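Local coordinates for protein 2,3-dihydroxybenzoate-AMP ligase (Bacillus subtilis, PDB 1MDB) that is an AMP-binding enzyme of the ANL superfamily, with a large N-terminal portion and a small C-terminal domain, at residues A[429-434]-A[524-529]; A[463-466]-A[470-473]. One frame throughout, in Å; residues are numbered along the deposited sequence.

Interaction 1 of 2, residues A[429-434]-A[524-529]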
loop_
_atom_site.group_PDB
_atom_site.type_symbol
_atom_site.label_atom_id
_atom_site.label_comp_id
_atom_site.label_asym_id
_atom_site.label_seq_id
_atom_site.Cartn_x
_atom_site.Cartn_y
_atom_site.Cartn_z
ATOM N N ALA A 429 6.484 4.978 -15.578
ATOM C CA ALA A 429 6.621 5.706 -16.842
ATOM C C ALA A 429 6.902 7.187 -16.572
ATOM O O ALA A 429 7.804 7.774 -17.165
ATOM C CB ALA A 429 5.348 5.565 -17.668
ATOM N N LYS A 430 6.138 7.775 -15.654
ATOM C CA LYS A 430 6.300 9.187 -15.330
ATOM C C LYS A 430 7.644 9.547 -14.709
ATOM O O LYS A 430 8.056 10.698 -14.773
ATOM C CB LYS A 430 5.160 9.652 -14.415
ATOM C CG LYS A 430 3.807 9.668 -15.109
ATOM C CD LYS A 430 2.695 10.228 -14.224
ATOM C CE LYS A 430 1.353 10.240 -14.966
ATOM N NZ LYS A 430 0.236 10.789 -14.134
ATOM N N ASP A 431 8.329 8.568 -14.121
ATOM C CA ASP A 431 9.624 8.818 -13.483
ATOM C C ASP A 431 10.818 8.647 -14.425
ATOM O O ASP A 431 11.971 8.760 -14.011
ATOM C CB ASP A 431 9.794 7.898 -12.271
ATOM C CG ASP A 431 8.784 8.184 -11.169
ATOM O OD1 ASP A 431 8.668 7.354 -10.249
ATOM O OD2 ASP A 431 8.114 9.241 -11.214
ATOM N N GLN A 432 10.545 8.376 -15.691
ATOM C CA GLN A 432 11.618 8.200 -16.664
ATOM C C GLN A 432 12.251 9.558 -16.923
ATOM O O GLN A 432 11.559 10.569 -17.022
ATOM C CB GLN A 432 11.058 7.622 -17.965
ATOM C CG GLN A 432 12.030 6.730 -18.712
ATOM C CD GLN A 432 11.319 5.733 -19.613
ATOM O OE1 GLN A 432 11.913 4.753 -20.067
ATOM N NE2 GLN A 432 10.040 5.980 -19.876
ATOM N N ILE A 433 13.571 9.596 -17.005
ATOM C CA ILE A 433 14.240 10.855 -17.259
ATOM C C ILE A 433 14.732 10.836 -18.696
ATOM O O ILE A 433 15.525 9.981 -19.083
ATOM C CB ILE A 433 15.423 11.056 -16.299
ATOM C CG1 ILE A 433 14.923 11.001 -14.851
ATOM C CG2 ILE A 433 16.106 12.390 -16.588
ATOM C CD1 ILE A 433 16.019 10.991 -13.820
ATOM N N ASN A 434 14.225 11.765 -19.492
ATOM C CA ASN A 434 14.613 11.866 -20.886
ATOM C C ASN A 434 15.582 13.036 -21.022
ATOM O O ASN A 434 15.186 14.172 -21.290
ATOM C CB ASN A 434 13.367 12.065 -21.748
ATOM C CG ASN A 434 12.385 10.910 -21.610
ATOM O OD1 ASN A 434 12.686 9.771 -21.983
ATOM N ND2 ASN A 434 11.207 11.194 -21.057
ATOM N N ALA A 524 6.983 15.345 -5.814
ATOM C CA ALA A 524 7.318 16.429 -4.896
ATOM C C ALA A 524 8.762 16.867 -5.133
ATOM O O ALA A 524 9.072 18.064 -5.091
ATOM C CB ALA A 524 7.141 15.977 -3.453
ATOM N N LEU A 525 9.639 15.894 -5.377
ATOM C CA LEU A 525 11.045 16.183 -5.635
ATOM C C LEU A 525 11.195 16.963 -6.934
ATOM O O LEU A 525 12.034 17.856 -7.038
ATOM C CB LEU A 525 11.860 14.890 -5.696
ATOM C CG LEU A 525 12.117 14.239 -4.335
ATOM C CD1 LEU A 525 12.870 12.916 -4.516
ATOM C CD2 LEU A 525 12.922 15.205 -3.464
ATOM N N ARG A 526 10.387 16.630 -7.931
ATOM C CA ARG A 526 10.458 17.359 -9.188
ATOM C C ARG A 526 10.064 18.826 -8.957
ATOM O O ARG A 526 10.706 19.740 -9.467
ATOM C CB ARG A 526 9.539 16.720 -10.227
ATOM C CG ARG A 526 10.138 15.485 -10.895
ATOM C CD ARG A 526 9.341 15.083 -12.127
ATOM N NE ARG A 526 8.030 14.530 -11.797
ATOM C CZ ARG A 526 7.823 13.280 -11.391
ATOM N NH1 ARG A 526 8.843 12.435 -11.255
ATOM N NH2 ARG A 526 6.588 12.866 -11.135
ATOM N N GLU A 527 9.013 19.038 -8.171
ATOM C CA GLU A 527 8.535 20.380 -7.859
ATOM C C GLU A 527 9.601 21.170 -7.124
ATOM O O GLU A 527 9.818 22.344 -7.404
ATOM C CB GLU A 527 7.280 20.307 -6.980
ATOM C CG GLU A 527 6.024 19.836 -7.699
ATOM C CD GLU A 527 4.823 19.715 -6.764
ATOM O OE1 GLU A 527 4.680 20.571 -5.855
ATOM O OE2 GLU A 527 4.015 18.775 -6.950
ATOM N N ALA A 528 10.266 20.517 -6.179
ATOM C CA ALA A 528 11.297 21.168 -5.388
ATOM C C ALA A 528 12.503 21.581 -6.229
ATOM O O ALA A 528 13.047 22.662 -6.026
ATOM C CB ALA A 528 11.734 20.255 -4.243
ATOM N N ILE A 529 12.938 20.739 -7.166
ATOM C CA ILE A 529 14.079 21.126 -7.992
ATOM C C ILE A 529 13.615 22.171 -9.005
ATOM O O ILE A 529 14.337 23.119 -9.318
ATOM C CB ILE A 529 14.728 19.905 -8.736
ATOM C CG1 ILE A 529 15.949 20.367 -9.534
ATOM C CG2 ILE A 529 13.737 19.254 -9.687
ATOM C CD1 ILE A 529 17.086 20.890 -8.687
#
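Asp431 and Arg526 mark the nearest approach of the two backbones, with their CA atoms 9.6 Å apart. No backbone atoms bond across this gap. Residues 429-431 form a short 3-10 turn, in which Gln432 N bonds to Ala429 O, and the chain then enters strand 433-434. Residues 524-529 are regular helix, part of helix 522-534.

Most of the gap is spanned by the long side chain of Arg526, which meets the Asp431 carboxylate. CB of Arg526 points toward the turn, and the chain bends at its third torsion (chi3 -71°), which swings the guanidinium round to the carboxylate. Arg526 NH1 donates to Asp431 OD2 at 3.3 Å, in a rather long salt bridge.

Residues 429-431, Ala-Lys-Asp, fall where ANL enzymes have the hinge between the large N-terminal part and the C-terminal domain. The salt bridge thus probably ties the hinge region to the last helix. The side chain of Asp431 is about 7 Å from the bound AMP.

The two side chains cross at about a right angle, and their flat groups are turned 45° apart. NH1 comes to OD2 from above the carboxylate plane, 38° out of it. Lys430 O lies over one face of the guanidinium, offset toward its rim and 4.0 Å from Arg526 NH1. The side chain of Arg526 also touches Ser462 on strand 455-465.

Interaction 2 of 2, residues A[463-466]-A[470-473]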
loop_
_atom_site.group_PDB
_atom_site.type_symbol
_atom_site.label_atom_id
_atom_site.label_comp_id
_atom_site.label_asym_id
_atom_site.label_seq_id
_atom_site.Cartn_x
_atom_site.Cartn_y
_atom_site.Cartn_z
ATOM N N MET A 463 14.681 17.419 -14.188
ATOM C CA MET A 463 14.583 18.846 -13.894
ATOM C C MET A 463 14.592 19.525 -15.257
ATOM O O MET A 463 15.223 19.037 -16.199
ATOM C CB MET A 463 15.757 19.343 -13.042
ATOM C CG MET A 463 17.108 19.429 -13.756
ATOM S SD MET A 463 18.394 20.096 -12.658
ATOM C CE MET A 463 19.767 20.325 -13.804
ATOM N N PRO A 464 13.881 20.652 -15.384
ATOM C CA PRO A 464 13.784 21.421 -16.633
ATOM C C PRO A 464 15.113 21.957 -17.185
ATOM O O PRO A 464 16.020 22.302 -16.434
ATOM C CB PRO A 464 12.829 22.564 -16.263
ATOM C CG PRO A 464 11.996 21.977 -15.138
ATOM C CD PRO A 464 13.040 21.248 -14.331
ATOM N N ASP A 465 15.215 22.015 -18.508
ATOM C CA ASP A 465 16.400 22.558 -19.173
ATOM C C ASP A 465 15.967 23.090 -20.533
ATOM O O ASP A 465 15.467 22.345 -21.375
ATOM C CB ASP A 465 17.486 21.494 -19.340
ATOM C CG ASP A 465 18.846 22.104 -19.664
ATOM O OD1 ASP A 465 19.096 22.436 -20.844
ATOM O OD2 ASP A 465 19.662 22.267 -18.725
ATOM N N GLN A 466 16.155 24.382 -20.744
ATOM C CA GLN A 466 15.749 25.013 -21.993
ATOM C C GLN A 466 16.498 24.496 -23.224
ATOM O O GLN A 466 16.005 24.615 -24.343
ATOM C CB GLN A 466 15.913 26.537 -21.884
ATOM C CG GLN A 466 17.358 27.012 -21.882
ATOM C CD GLN A 466 17.507 28.459 -21.430
ATOM O OE1 GLN A 466 17.237 28.791 -20.272
ATOM N NE2 GLN A 466 17.939 29.326 -22.344
ATOM N N GLU A 470 15.321 18.337 -20.683
ATOM C CA GLU A 470 15.385 17.761 -19.347
ATOM C C GLU A 470 16.808 17.417 -18.957
ATOM O O GLU A 470 17.597 16.937 -19.782
ATOM C CB GLU A 470 14.575 16.461 -19.283
ATOM C CG GLU A 470 13.241 16.539 -18.569
ATOM C CD GLU A 470 12.493 15.203 -18.594
ATOM O OE1 GLU A 470 13.086 14.168 -18.201
ATOM O OE2 GLU A 470 11.308 15.195 -19.000
ATOM N N ARG A 471 17.134 17.669 -17.700
ATOM C CA ARG A 471 18.434 17.295 -17.161
ATOM C C ARG A 471 18.087 16.431 -15.972
ATOM O O ARG A 471 16.912 16.242 -15.669
ATOM C CB ARG A 471 19.255 18.507 -16.718
ATOM C CG ARG A 471 20.215 18.996 -17.793
ATOM C CD ARG A 471 21.123 20.090 -17.271
ATOM N NE ARG A 471 21.824 20.740 -18.367
ATOM C CZ ARG A 471 23.041 20.412 -18.784
ATOM N NH1 ARG A 471 23.713 19.432 -18.186
ATOM N NH2 ARG A 471 23.586 21.066 -19.799
ATOM N N SER A 472 19.092 15.909 -15.287
ATOM C CA SER A 472 18.826 15.045 -14.150
ATOM C C SER A 472 19.386 15.576 -12.842
ATOM O O SER A 472 20.511 16.078 -12.793
ATOM C CB SER A 472 19.417 13.666 -14.416
ATOM O OG SER A 472 20.827 13.731 -14.359
ATOM N N CYS A 473 18.593 15.437 -11.783
ATOM C CA CYS A 473 18.980 15.875 -10.443
ATOM C C CYS A 473 18.766 14.728 -9.473
ATOM O O CYS A 473 17.693 14.122 -9.462
ATOM C CB CYS A 473 18.120 17.059 -9.997
ATOM S SG CYS A 473 18.529 17.704 -8.353
HETATM O O HOH W 1 21.887 22.840 -21.097
#
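Met463 and Asp465 reach Arg471 through different first torsions. In Met463, CG sits between the backbone N and the carbonyl carbon (chi1 72°), and the extended chain runs alongside Arg471, pointing the same way. In Asp465, CG is anti to the backbone N (chi1 -164°), and the carboxylate leans across the Arg471 chain.

The two segments are arms of a beta hairpin, strands 455-465 and 469-478, in the small sheet of the C-terminal domain. Met463 and Arg471 form an antiparallel hydrogen-bonded pair. Arg471 N donates to Met463 O at 2.8 Å, and Met463 N returns a bond to Arg471 O at 2.9 Å. Pro464 pairs with Glu470 without hydrogen bonds. A CA-H...O contact runs from Glu470 CA to Met463 O.

The methyl CE of Met463 packs on CB of Arg471 at 3.5 Å. SD of Met463 touches Cys473 CB at 4.0 Å.

Asp465 is gripped on both oxygens. OD1 accepts bonds from Phe467 N, as in an Asx turn, and Leu468 N, holding the hairpin loop. A water donates to Asp465 OD1 and accepts from Arg471 NH2. Arg471 NH1 has a second anionic partner in Asp504. Arg471 NE makes the direct salt bridge, lying 2.7 Å from Asp465 OD2 and 54° out of the carboxylate plane.

In the fold
From the N terminus, the chain passes through its large N-terminal part before it reaches residues 429-434, the first arm of interaction 1. It then builds the short pair of strands 433-434 and 439-440, helix 442-449 and the hairpin of interaction 2. That hairpin closes a loop of only three residues. Strand 505-508 follows, and helix 522-534 comes back to close interaction 1, with 89 residues between its segments. The short loop therefore lies wholly within the long one. The two contacts also meet directly. Glu470 OE1 probably accepts a hydrogen bond from Asn434 N, and Ile529 packs on Met463 and Cys473, so turn, helix and sheet are joined.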